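Local coordinates for protein ORF10 (PDB 6RIW) that forms the ketosynthase-chain length factor didomain of a polyunsaturated fatty acid synthase and probably serves the condensation of acyl chains in fatty acid biosynthesis, at residues A577-M582 and E677-T682; R671-A676 and A763-V768; D784-L789 and H879-S884. All coordinates share one frame; numbering follows the deposited sequence.

Contact 1: A577-M582 and E677-T682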
ATOM      1  N   ALA A 577      13.394   1.373 -12.009  1.00 13.79           N
ATOM      2  CA  ALA A 577      12.444   1.228 -10.907  1.00 14.65           C
ATOM      3  C   ALA A 577      11.095   1.872 -11.237  1.00 15.18           C
ATOM      4  O   ALA A 577      11.008   2.841 -11.996  1.00 11.51           O
ATOM      5  CB  ALA A 577      13.008   1.843  -9.625  1.00 12.03           C
ATOM      6  N   VAL A 578      10.031   1.315 -10.661  1.00 13.52           N
ATOM      7  CA  VAL A 578       8.676   1.833 -10.845  1.00 12.49           C
ATOM      8  C   VAL A 578       8.093   2.078  -9.457  1.00 15.05           C
ATOM      9  O   VAL A 578       7.959   1.134  -8.667  1.00 15.77           O
ATOM     10  CB  VAL A 578       7.789   0.865 -11.644  1.00 14.58           C
ATOM     11  CG1 VAL A 578       6.396   1.454 -11.863  1.00 13.51           C
ATOM     12  CG2 VAL A 578       8.411   0.534 -13.029  1.00 14.52           C
ATOM     13  N   LEU A 579       7.794   3.338  -9.137  1.00 11.90           N
ATOM     14  CA  LEU A 579       7.196   3.694  -7.860  1.00 11.11           C
ATOM     15  C   LEU A 579       5.796   4.212  -8.135  1.00 12.96           C
ATOM     16  O   LEU A 579       5.624   5.102  -8.972  1.00 15.45           O
ATOM     17  CB  LEU A 579       8.020   4.774  -7.140  1.00 11.66           C
ATOM     18  CG  LEU A 579       9.525   4.518  -7.002  1.00 14.83           C
ATOM     19  CD1 LEU A 579      10.149   5.698  -6.303  1.00 11.47           C
ATOM     20  CD2 LEU A 579       9.794   3.234  -6.203  1.00 14.78           C
ATOM     21  N   VAL A 580       4.790   3.650  -7.468  1.00 10.88           N
ATOM     22  CA  VAL A 580       3.419   4.104  -7.694  1.00 10.08           C
ATOM     23  C   VAL A 580       2.910   4.757  -6.410  1.00 11.15           C
ATOM     24  O   VAL A 580       2.703   4.079  -5.398  1.00 10.61           O
ATOM     25  CB  VAL A 580       2.503   2.955  -8.131  1.00 13.18           C
ATOM     26  CG1 VAL A 580       1.074   3.463  -8.337  1.00 12.31           C
ATOM     27  CG2 VAL A 580       3.040   2.311  -9.425  1.00 15.87           C
ATOM     28  N   ALA A 581       2.680   6.064  -6.465  1.00  9.89           N
ATOM     29  CA  ALA A 581       2.046   6.792  -5.376  1.00  9.88           C
ATOM     30  C   ALA A 581       0.547   6.533  -5.397  1.00 12.74           C
ATOM     31  O   ALA A 581      -0.111   6.750  -6.416  1.00 11.10           O
ATOM     32  CB  ALA A 581       2.331   8.289  -5.508  1.00 10.73           C
ATOM     33  N   MET A 582       0.004   6.043  -4.287  1.00 12.58           N
ATOM     34  CA  MET A 582      -1.406   5.684  -4.283  1.00 12.76           C
ATOM     35  C   MET A 582      -1.842   5.507  -2.840  1.00 13.10           C
ATOM     36  O   MET A 582      -1.020   5.478  -1.921  1.00 12.82           O
ATOM     37  CB  MET A 582      -1.653   4.407  -5.102  1.00 13.82           C
ATOM     38  CG  MET A 582      -0.747   3.223  -4.682  1.00 12.94           C
ATOM     39  SD  MET A 582      -1.312   2.356  -3.175  1.00 19.72           S
ATOM     40  CE  MET A 582      -2.563   1.249  -3.903  1.00 16.25           C
ATOM     41  N   GLU A 677      15.385   9.979  -5.570  1.00 13.63           N
ATOM     42  CA  GLU A 677      16.716  10.544  -5.308  1.00 16.35           C
ATOM     43  C   GLU A 677      17.589   9.540  -4.556  1.00 16.54           C
ATOM     44  O   GLU A 677      18.750   9.292  -4.913  1.00 14.88           O
ATOM     45  CB  GLU A 677      16.588  11.844  -4.508  1.00 15.60           C
ATOM     46  CG  GLU A 677      17.930  12.481  -4.178  1.00 23.26           C
ATOM     47  CD  GLU A 677      17.867  13.535  -3.079  1.00 34.27           C
ATOM     48  OE1 GLU A 677      17.894  13.157  -1.879  1.00 32.89           O
ATOM     49  OE2 GLU A 677      17.828  14.745  -3.416  1.00 33.64           O
ATOM     50  N   ASN A 678      17.028   8.921  -3.525  1.00 15.85           N
ATOM     51  CA  ASN A 678      17.827   8.012  -2.722  1.00 15.03           C
ATOM     52  C   ASN A 678      18.220   6.777  -3.523  1.00 16.95           C
ATOM     53  O   ASN A 678      19.329   6.248  -3.353  1.00 17.82           O
ATOM     54  CB  ASN A 678      17.060   7.625  -1.468  1.00 16.97           C
ATOM     55  CG  ASN A 678      17.946   7.531  -0.285  1.00 21.43           C
ATOM     56  OD1 ASN A 678      18.262   8.543   0.356  1.00 21.91           O
ATOM     57  ND2 ASN A 678      18.375   6.314   0.023  1.00 19.41           N
ATOM     58  N   LEU A 679      17.331   6.308  -4.409  1.00 12.05           N
ATOM     59  CA  LEU A 679      17.658   5.134  -5.217  1.00 16.33           C
ATOM     60  C   LEU A 679      18.855   5.404  -6.131  1.00 16.55           C
ATOM     61  O   LEU A 679      19.709   4.531  -6.336  1.00 16.63           O
ATOM     62  CB  LEU A 679      16.438   4.698  -6.034  1.00 14.55           C
ATOM     63  CG  LEU A 679      15.315   4.002  -5.241  1.00 13.29           C
ATOM     64  CD1 LEU A 679      14.150   3.670  -6.172  1.00 17.01           C
ATOM     65  CD2 LEU A 679      15.795   2.726  -4.546  1.00 18.77           C
ATOM     66  N   PHE A 680      18.936   6.607  -6.693  1.00 15.27           N
ATOM     67  CA  PHE A 680      20.080   6.929  -7.535  1.00 16.38           C
ATOM     68  C   PHE A 680      21.359   7.034  -6.711  1.00 18.61           C
ATOM     69  O   PHE A 680      22.443   6.711  -7.209  1.00 19.48           O
ATOM     70  CB  PHE A 680      19.818   8.219  -8.306  1.00 14.85           C
ATOM     71  CG  PHE A 680      18.776   8.081  -9.391  1.00 14.35           C
ATOM     72  CD1 PHE A 680      18.875   7.095 -10.349  1.00 14.29           C
ATOM     73  CD2 PHE A 680      17.708   8.969  -9.450  1.00 14.31           C
ATOM     74  CE1 PHE A 680      17.922   6.980 -11.366  1.00 14.92           C
ATOM     75  CE2 PHE A 680      16.744   8.866 -10.451  1.00 15.63           C
ATOM     76  CZ  PHE A 680      16.852   7.867 -11.413  1.00 16.07           C
ATOM     77  N   GLN A 681      21.257   7.451  -5.445  1.00 17.08           N
ATOM     78  CA  GLN A 681      22.453   7.541  -4.612  1.00 17.71           C
ATOM     79  C   GLN A 681      22.985   6.174  -4.204  1.00 21.27           C
ATOM     80  O   GLN A 681      24.186   6.035  -3.945  1.00 19.79           O
ATOM     81  CB  GLN A 681      22.163   8.347  -3.348  1.00 16.08           C
ATOM     82  CG  GLN A 681      21.945   9.831  -3.577  1.00 18.92           C
ATOM     83  CD  GLN A 681      21.717  10.551  -2.275  1.00 23.17           C
ATOM     84  OE1 GLN A 681      20.587  10.659  -1.819  1.00 23.64           O
ATOM     85  NE2 GLN A 681      22.789  11.006  -1.645  1.00 19.16           N
ATOM     86  N   THR A 682      22.115   5.170  -4.074  1.00 19.22           N
ATOM     87  CA  THR A 682      22.501   3.930  -3.410  1.00 17.63           C
ATOM     88  C   THR A 682      22.508   2.715  -4.325  1.00 21.03           C
ATOM     89  O   THR A 682      22.845   1.619  -3.862  1.00 27.20           O
ATOM     90  CB  THR A 682      21.585   3.639  -2.210  1.00 21.09           C
ATOM     91  OG1 THR A 682      20.230   3.479  -2.656  1.00 21.64           O
ATOM     92  CG2 THR A 682      21.636   4.770  -1.208  1.00 19.47           C
TER
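Ala577 and Leu579 meet Leu679 in a small, fully buried apolar contact between a strand and a helix, inside the second ketosynthase-like domain of the chain. This domain has the layered alpha/beta thiolase fold. Strand 576-581 runs parallel between strands 659-663 and 687-694, and helix 668-682 packs against one face of these strands. Ala577 and Leu579, two positions apart, turn their side chains to this helix, whereas Val578 and Val580 face helix 642-653 on the other side. Leu679 carries the helix side of the contact through one methyl group, its CD1, which bridges the two strand residues. It stands 4.1 Å from CB of Ala577; the approach of Leu579 CD2 to Leu679 CD1 is looser, at 4.4 Å. An extended Leu679 side chain (chi2 178°) carries this methyl outward from the helix to the strand. Elsewhere on the helix, Glu677 is salt-bridged to Lys214 of the first ketosynthase half and to Arg466 of its own half. At the last turn the Thr682 hydroxyl bonds back to the helix backbone, with Thr682 OG1 3.0 Å from Asn678 O and 36° above the carbonyl plane.

Contact 2: R671-A676 and A763-V768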
ATOM      1  N   ARG A 671       7.016  11.939  -1.355  1.00 10.90           N
ATOM      2  CA  ARG A 671       7.871  10.896  -0.790  1.00 10.26           C
ATOM      3  C   ARG A 671       8.501  10.021  -1.879  1.00 11.15           C
ATOM      4  O   ARG A 671       9.623   9.531  -1.696  1.00 12.04           O
ATOM      5  CB  ARG A 671       7.098  10.027   0.207  1.00 12.70           C
ATOM      6  CG  ARG A 671       6.670  10.763   1.497  1.00 12.97           C
ATOM      7  CD  ARG A 671       7.852  11.117   2.424  1.00 17.36           C
ATOM      8  NE  ARG A 671       7.383  11.770   3.655  1.00 17.24           N
ATOM      9  CZ  ARG A 671       8.185  12.360   4.546  1.00 21.73           C
ATOM     10  NH1 ARG A 671       7.665  12.921   5.638  1.00 18.20           N
ATOM     11  NH2 ARG A 671       9.507  12.383   4.355  1.00 18.59           N
ATOM     12  N   CYS A 672       7.804   9.795  -2.999  1.00 12.03           N
ATOM     13  CA  CYS A 672       8.411   9.064  -4.118  1.00 11.59           C
ATOM     14  C   CYS A 672       9.573   9.835  -4.720  1.00 11.48           C
ATOM     15  O   CYS A 672      10.579   9.241  -5.138  1.00 12.38           O
ATOM     16  CB  CYS A 672       7.374   8.794  -5.216  1.00 10.61           C
ATOM     17  SG  CYS A 672       6.156   7.525  -4.807  1.00 13.57           S
ATOM     18  N   VAL A 673       9.429  11.153  -4.850  1.00 11.04           N
ATOM     19  CA  VAL A 673      10.537  11.955  -5.373  1.00 11.26           C
ATOM     20  C   VAL A 673      11.765  11.797  -4.480  1.00 13.83           C
ATOM     21  O   VAL A 673      12.888  11.582  -4.957  1.00 12.57           O
ATOM     22  CB  VAL A 673      10.096  13.423  -5.503  1.00 10.56           C
ATOM     23  CG1 VAL A 673      11.276  14.323  -5.879  1.00 12.41           C
ATOM     24  CG2 VAL A 673       8.938  13.552  -6.524  1.00 12.39           C
ATOM     25  N   GLU A 674      11.564  11.902  -3.158  1.00 13.29           N
ATOM     26  CA  GLU A 674      12.644  11.704  -2.192  1.00 12.46           C
ATOM     27  C   GLU A 674      13.243  10.309  -2.303  1.00 15.11           C
ATOM     28  O   GLU A 674      14.471  10.144  -2.288  1.00 15.84           O
ATOM     29  CB  GLU A 674      12.117  11.934  -0.776  1.00 15.02           C
ATOM     30  CG  GLU A 674      13.104  11.606   0.357  1.00 21.17           C
ATOM     31  CD  GLU A 674      12.523  11.949   1.746  1.00 24.10           C
ATOM     32  OE1 GLU A 674      11.419  11.452   2.116  1.00 23.28           O
ATOM     33  OE2 GLU A 674      13.167  12.739   2.458  1.00 25.24           O
ATOM     34  N   LEU A 675      12.394   9.296  -2.429  1.00 12.75           N
ATOM     35  CA  LEU A 675      12.888   7.926  -2.602  1.00 12.88           C
ATOM     36  C   LEU A 675      13.665   7.762  -3.909  1.00 14.72           C
ATOM     37  O   LEU A 675      14.734   7.127  -3.933  1.00 13.95           O
ATOM     38  CB  LEU A 675      11.708   6.946  -2.549  1.00 12.19           C
ATOM     39  CG  LEU A 675      12.005   5.453  -2.755  1.00 12.76           C
ATOM     40  CD1 LEU A 675      13.118   5.003  -1.807  1.00 15.46           C
ATOM     41  CD2 LEU A 675      10.707   4.646  -2.509  1.00 15.27           C
ATOM     42  N   ALA A 676      13.148   8.315  -5.011  1.00 11.75           N
ATOM     43  CA  ALA A 676      13.862   8.198  -6.284  1.00 13.28           C
ATOM     44  C   ALA A 676      15.270   8.794  -6.178  1.00 15.42           C
ATOM     45  O   ALA A 676      16.253   8.185  -6.624  1.00 13.60           O
ATOM     46  CB  ALA A 676      13.065   8.870  -7.399  1.00 13.15           C
ATOM     47  N   ALA A 763      11.858  19.992 -17.022  1.00 13.67           N
ATOM     48  CA  ALA A 763      12.264  20.830 -15.905  1.00 14.89           C
ATOM     49  C   ALA A 763      13.073  19.941 -14.975  1.00 11.92           C
ATOM     50  O   ALA A 763      13.062  18.717 -15.109  1.00 14.67           O
ATOM     51  CB  ALA A 763      11.039  21.424 -15.174  1.00 15.64           C
ATOM     52  N   ARG A 764      13.807  20.560 -14.059  1.00 13.24           N
ATOM     53  CA  ARG A 764      14.556  19.828 -13.053  1.00 14.39           C
ATOM     54  C   ARG A 764      13.873  19.969 -11.705  1.00 16.24           C
ATOM     55  O   ARG A 764      13.384  21.048 -11.366  1.00 16.89           O
ATOM     56  CB  ARG A 764      15.990  20.346 -12.951  1.00 17.68           C
ATOM     57  CG  ARG A 764      16.881  19.682 -13.957  1.00 18.25           C
ATOM     58  CD  ARG A 764      18.305  20.208 -13.920  1.00 25.53           C
ATOM     59  NE  ARG A 764      18.930  19.654 -15.113  1.00 32.70           N
ATOM     60  CZ  ARG A 764      18.931  20.259 -16.293  1.00 29.01           C
ATOM     61  NH1 ARG A 764      19.493  19.660 -17.332  1.00 36.73           N
ATOM     62  NH2 ARG A 764      18.408  21.476 -16.413  1.00 28.48           N
ATOM     63  N   ILE A 765      13.870  18.892 -10.922  1.00 14.65           N
ATOM     64  CA  ILE A 765      13.531  18.981  -9.503  1.00 16.76           C
ATOM     65  C   ILE A 765      14.833  19.252  -8.752  1.00 13.86           C
ATOM     66  O   ILE A 765      15.674  18.364  -8.579  1.00 16.00           O
ATOM     67  CB  ILE A 765      12.833  17.720  -8.984  1.00 14.89           C
ATOM     68  CG1 ILE A 765      11.626  17.384  -9.859  1.00 15.42           C
ATOM     69  CG2 ILE A 765      12.389  17.967  -7.547  1.00 13.49           C
ATOM     70  CD1 ILE A 765      10.871  16.073  -9.459  1.00 17.17           C
ATOM     71  N   ASP A 766      14.999  20.491  -8.288  1.00 16.39           N
ATOM     72  CA  ASP A 766      16.247  20.862  -7.630  1.00 18.16           C
ATOM     73  C   ASP A 766      16.268  20.455  -6.162  1.00 19.40           C
ATOM     74  O   ASP A 766      17.347  20.256  -5.595  1.00 18.12           O
ATOM     75  CB  ASP A 766      16.482  22.367  -7.748  1.00 18.65           C
ATOM     76  CG  ASP A 766      16.997  22.770  -9.123  1.00 28.91           C
ATOM     77  OD1 ASP A 766      17.614  21.925  -9.810  1.00 30.23           O
ATOM     78  OD2 ASP A 766      16.778  23.935  -9.520  1.00 38.97           O
ATOM     79  N   ALA A 767      15.104  20.332  -5.525  1.00 15.60           N
ATOM     80  CA  ALA A 767      15.094  19.980  -4.120  1.00 16.30           C
ATOM     81  C   ALA A 767      13.707  19.505  -3.731  1.00 14.17           C
ATOM     82  O   ALA A 767      12.708  20.012  -4.244  1.00 14.86           O
ATOM     83  CB  ALA A 767      15.482  21.178  -3.239  1.00 19.39           C
ATOM     84  N   VAL A 768      13.658  18.543  -2.822  1.00 13.35           N
ATOM     85  CA  VAL A 768      12.435  18.221  -2.087  1.00 14.74           C
ATOM     86  C   VAL A 768      12.828  18.090  -0.623  1.00 16.38           C
ATOM     87  O   VAL A 768      13.809  17.413  -0.298  1.00 14.93           O
ATOM     88  CB  VAL A 768      11.744  16.944  -2.610  1.00 15.87           C
ATOM     89  CG1 VAL A 768      12.642  15.715  -2.464  1.00 19.06           C
ATOM     90  CG2 VAL A 768      10.382  16.732  -1.891  1.00 17.51           C
TER
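One methyl group, CG1 of Val673, meets two residues three places apart on a strand, Ile765 and Val768, where regular alternation would turn them to opposite faces. A classic beta bulge explains it: Asp766 and Ala767 both face Ile881 of the neighbouring strand, and the extra residue returns Val768 to the face of Ile765. Val673 and Ile765 meet tip to tip, Val673 CG1 lying 4.0 Å from Ile765 CD1. Val768 instead slants across the valine, with its CG1 3.9 Å from Val673 CG1. The same Val768 methyl reaches the helix backbone, 4.0 Å from Glu674 CA. It is placed there by chi1 of 62°, which sets CG1 between the backbone N and the carbonyl carbon.

Glu674 thus lends the contact its CA and CB while its extended chain carries the carboxylate away to Arg671, one turn earlier. There Arg671 NH2 donates to the syn lone pair of Glu674 OE1 over 3.1 Å, with the oxygen only 2° out of the guanidinium plane. Glu674 OE2 bonds to Ser188, so both carboxylate oxygens have partners, and Arg671 also makes a cation-pi contact with Phe770.

The helix segment and strand segment cross at 109°, their axes 9.1 Å apart. Helix 668-682 lies in the central helical layer of the thiolase fold: Cys672 and Ala676 pack on strand 687-694, Leu675 on helix 198-211, and Val673 on strand 763-772, whose other face receives helix 776-790 at Ala767.

Contact 3: D784-L789 and H879-S884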
ATOM      1  N   ASP A 784      12.647  26.573   3.945  1.00 16.67           N
ATOM      2  CA  ASP A 784      14.044  26.957   4.142  1.00 23.39           C
ATOM      3  C   ASP A 784      14.984  25.807   3.801  1.00 21.73           C
ATOM      4  O   ASP A 784      16.053  26.016   3.203  1.00 17.95           O
ATOM      5  CB  ASP A 784      14.264  27.416   5.579  1.00 23.62           C
ATOM      6  CG  ASP A 784      15.734  27.721   5.872  1.00 34.91           C
ATOM      7  OD1 ASP A 784      16.316  28.588   5.174  1.00 39.33           O
ATOM      8  OD2 ASP A 784      16.316  27.079   6.780  1.00 36.79           O
ATOM      9  N   LYS A 785      14.619  24.586   4.194  1.00 18.72           N
ATOM     10  CA  LYS A 785      15.459  23.444   3.843  1.00 19.90           C
ATOM     11  C   LYS A 785      15.538  23.282   2.336  1.00 17.94           C
ATOM     12  O   LYS A 785      16.610  23.010   1.785  1.00 19.39           O
ATOM     13  CB  LYS A 785      14.918  22.148   4.456  1.00 16.27           C
ATOM     14  CG  LYS A 785      14.917  22.043   5.965  1.00 21.71           C
ATOM     15  CD  LYS A 785      14.461  20.633   6.342  1.00 24.83           C
ATOM     16  CE  LYS A 785      14.063  20.538   7.795  1.00 30.40           C
ATOM     17  NZ  LYS A 785      13.574  19.155   8.125  1.00 31.17           N
ATOM     18  N   ALA A 786      14.400  23.423   1.651  1.00 16.57           N
ATOM     19  CA  ALA A 786      14.378  23.160   0.223  1.00 15.29           C
ATOM     20  C   ALA A 786      15.119  24.245  -0.543  1.00 18.77           C
ATOM     21  O   ALA A 786      15.812  23.956  -1.529  1.00 16.06           O
ATOM     22  CB  ALA A 786      12.926  23.025  -0.258  1.00 14.53           C
ATOM     23  N   LEU A 787      15.007  25.501  -0.094  1.00 16.00           N
ATOM     24  CA  LEU A 787      15.729  26.575  -0.773  1.00 15.91           C
ATOM     25  C   LEU A 787      17.234  26.411  -0.582  1.00 19.40           C
ATOM     26  O   LEU A 787      18.009  26.596  -1.531  1.00 19.71           O
ATOM     27  CB  LEU A 787      15.253  27.940  -0.266  1.00 17.52           C
ATOM     28  CG  LEU A 787      13.799  28.293  -0.612  1.00 16.21           C
ATOM     29  CD1 LEU A 787      13.230  29.355   0.331  1.00 19.40           C
ATOM     30  CD2 LEU A 787      13.668  28.729  -2.064  1.00 20.31           C
ATOM     31  N   THR A 788      17.651  26.024   0.626  1.00 19.31           N
ATOM     32  CA  THR A 788      19.067  25.749   0.892  1.00 22.25           C
ATOM     33  C   THR A 788      19.583  24.605   0.024  1.00 22.82           C
ATOM     34  O   THR A 788      20.685  24.680  -0.553  1.00 19.53           O
ATOM     35  CB  THR A 788      19.257  25.406   2.367  1.00 22.17           C
ATOM     36  OG1 THR A 788      18.838  26.510   3.179  1.00 25.37           O
ATOM     37  CG2 THR A 788      20.727  25.049   2.675  1.00 22.68           C
ATOM     38  N   LEU A 789      18.804  23.525  -0.069  1.00 19.89           N
ATOM     39  CA  LEU A 789      19.197  22.396  -0.902  1.00 20.48           C
ATOM     40  C   LEU A 789      19.279  22.797  -2.370  1.00 21.12           C
ATOM     41  O   LEU A 789      20.203  22.387  -3.080  1.00 21.63           O
ATOM     42  CB  LEU A 789      18.219  21.232  -0.696  1.00 21.09           C
ATOM     43  CG  LEU A 789      18.555  19.903  -1.388  1.00 22.52           C
ATOM     44  CD1 LEU A 789      19.902  19.340  -0.909  1.00 27.89           C
ATOM     45  CD2 LEU A 789      17.421  18.890  -1.175  1.00 28.58           C
ATOM     46  N   HIS A 879       8.106  20.597   0.642  1.00 11.28           N
ATOM     47  CA  HIS A 879       8.372  21.776  -0.176  1.00 13.56           C
ATOM     48  C   HIS A 879       9.373  21.416  -1.264  1.00 14.35           C
ATOM     49  O   HIS A 879      10.409  20.800  -0.978  1.00 15.22           O
ATOM     50  CB  HIS A 879       8.904  22.931   0.686  1.00 12.91           C
ATOM     51  CG  HIS A 879       8.530  24.295   0.178  1.00 15.78           C
ATOM     52  ND1 HIS A 879       7.289  24.866   0.393  1.00 16.32           N
ATOM     53  CD2 HIS A 879       9.252  25.209  -0.516  1.00 16.72           C
ATOM     54  CE1 HIS A 879       7.263  26.069  -0.162  1.00 17.10           C
ATOM     55  NE2 HIS A 879       8.445  26.303  -0.716  1.00 16.83           N
ATOM     56  N   LEU A 880       9.061  21.789  -2.504  1.00 12.34           N
ATOM     57  CA  LEU A 880       9.900  21.438  -3.644  1.00 14.28           C
ATOM     58  C   LEU A 880      10.282  22.696  -4.402  1.00 16.59           C
ATOM     59  O   LEU A 880       9.503  23.651  -4.474  1.00 15.14           O
ATOM     60  CB  LEU A 880       9.191  20.499  -4.623  1.00 14.35           C
ATOM     61  CG  LEU A 880       8.834  19.107  -4.130  1.00 13.49           C
ATOM     62  CD1 LEU A 880       7.533  19.147  -3.358  1.00 17.58           C
ATOM     63  CD2 LEU A 880       8.691  18.163  -5.337  1.00 12.41           C
ATOM     64  N   ILE A 881      11.467  22.671  -4.999  1.00 13.13           N
ATOM     65  CA  ILE A 881      11.895  23.712  -5.934  1.00 14.65           C
ATOM     66  C   ILE A 881      12.137  23.048  -7.280  1.00 12.40           C
ATOM     67  O   ILE A 881      12.929  22.106  -7.371  1.00 13.20           O
ATOM     68  CB  ILE A 881      13.177  24.427  -5.467  1.00 16.50           C
ATOM     69  CG1 ILE A 881      13.001  25.064  -4.081  1.00 19.18           C
ATOM     70  CG2 ILE A 881      13.602  25.435  -6.525  1.00 18.93           C
ATOM     71  CD1 ILE A 881      11.901  26.165  -4.028  1.00 18.53           C
ATOM     72  N   LEU A 882      11.458  23.527  -8.318  1.00 13.03           N
ATOM     73  CA  LEU A 882      11.675  23.067  -9.680  1.00 12.87           C
ATOM     74  C   LEU A 882      12.236  24.224 -10.494  1.00 15.88           C
ATOM     75  O   LEU A 882      11.953  25.390 -10.200  1.00 15.59           O
ATOM     76  CB  LEU A 882      10.372  22.584 -10.329  1.00 13.70           C
ATOM     77  CG  LEU A 882       9.986  21.132 -10.045  1.00 14.08           C
ATOM     78  CD1 LEU A 882       9.627  20.948  -8.552  1.00 16.10           C
ATOM     79  CD2 LEU A 882       8.840  20.717 -10.957  1.00 15.08           C
ATOM     80  N   SER A 883      13.015  23.909 -11.530  1.00 15.23           N
ATOM     81  CA  SER A 883      13.653  24.981 -12.291  1.00 19.57           C
ATOM     82  C   SER A 883      13.585  24.674 -13.777  1.00 17.81           C
ATOM     83  O   SER A 883      13.538  23.511 -14.188  1.00 18.31           O
ATOM     84  CB  SER A 883      15.101  25.198 -11.810  1.00 23.38           C
ATOM     85  OG  SER A 883      15.927  24.121 -12.210  1.00 28.71           O
ATOM     86  N   SER A 884      13.534  25.735 -14.585  1.00 17.84           N
ATOM     87  CA  SER A 884      13.507  25.566 -16.023  1.00 20.40           C
ATOM     88  C   SER A 884      14.874  25.116 -16.524  1.00 20.10           C
ATOM     89  O   SER A 884      15.896  25.273 -15.852  1.00 20.24           O
ATOM     90  CB  SER A 884      13.089  26.870 -16.715  1.00 24.34           C
ATOM     91  OG  SER A 884      13.948  27.927 -16.330  1.00 25.40           O
TER
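Asp784 O is gripped twice by Thr788, on the helix that lays Ala786 and Leu787 against His879 and Ile881. Thr788 OG1 donates to Asp784 O over 2.8 Å, while Thr788 N makes the ordinary helical bond to the same oxygen at 3.0 Å. The two donors come from opposite faces of the carbonyl plane. The threonine is exposed, and its hydroxyl turns back onto its own helix.

The buried side of this amphipathic helix packs on a sheet face of the thiolase fold, over strand 876-884, which pairs with 763-772 and 865-870. Helix 776-790 belongs to an outer layer, and the strand lies between it and helix 841-854, on which Leu880 and Leu882 pack. The helix segment runs at only 30° to the strand segment, with the axes 7.6 Å apart. Such closeness suits the small side chain of Ala786, whose CB comes within 3.4 Å of the carbonyl oxygen His879 O. This methyl also lies at the edge of the imidazole, near its plane, and 4.1 Å from His879 CB.

Both ring nitrogens of His879 are engaged, ND1 with Asn869 and NE2 with Tyr822, which fixes the rotation of the ring beside the alanine. Tyr822 also touches Leu787, so the tyrosine flanks both segments.

Ile881 is the next residue on this face of the strand. Ile881 CG1 rests 4.0 Å from the backbone oxygen Ala786 O. A chi2 of -62° turns the terminal methyl CD1 toward Leu787. Leu787 and Ile881 cross there at about a right angle, Leu787 CD2 being 3.7 Å from Ile881 CD1.

Following the chain, strand 576-581 comes first, and contact 1 closes a loop of 94 mostly helical residues when helix 668-682 packs on it. Contact 2 starts on the same helix, just ahead of 677-682, and closes at strand 763-772, so contacts 1 and 2 cross. Together they place the helix between two sets of strands, and Leu579 of contact 1 also touches Cys672 and Leu675 of contact 2. Contact 3 follows in series, closing a third loop from helix 776-790 to strand 876-884. This strand pairs antiparallel with 763-772, joining contact 2 to contact 3 and the central helix to an outer one.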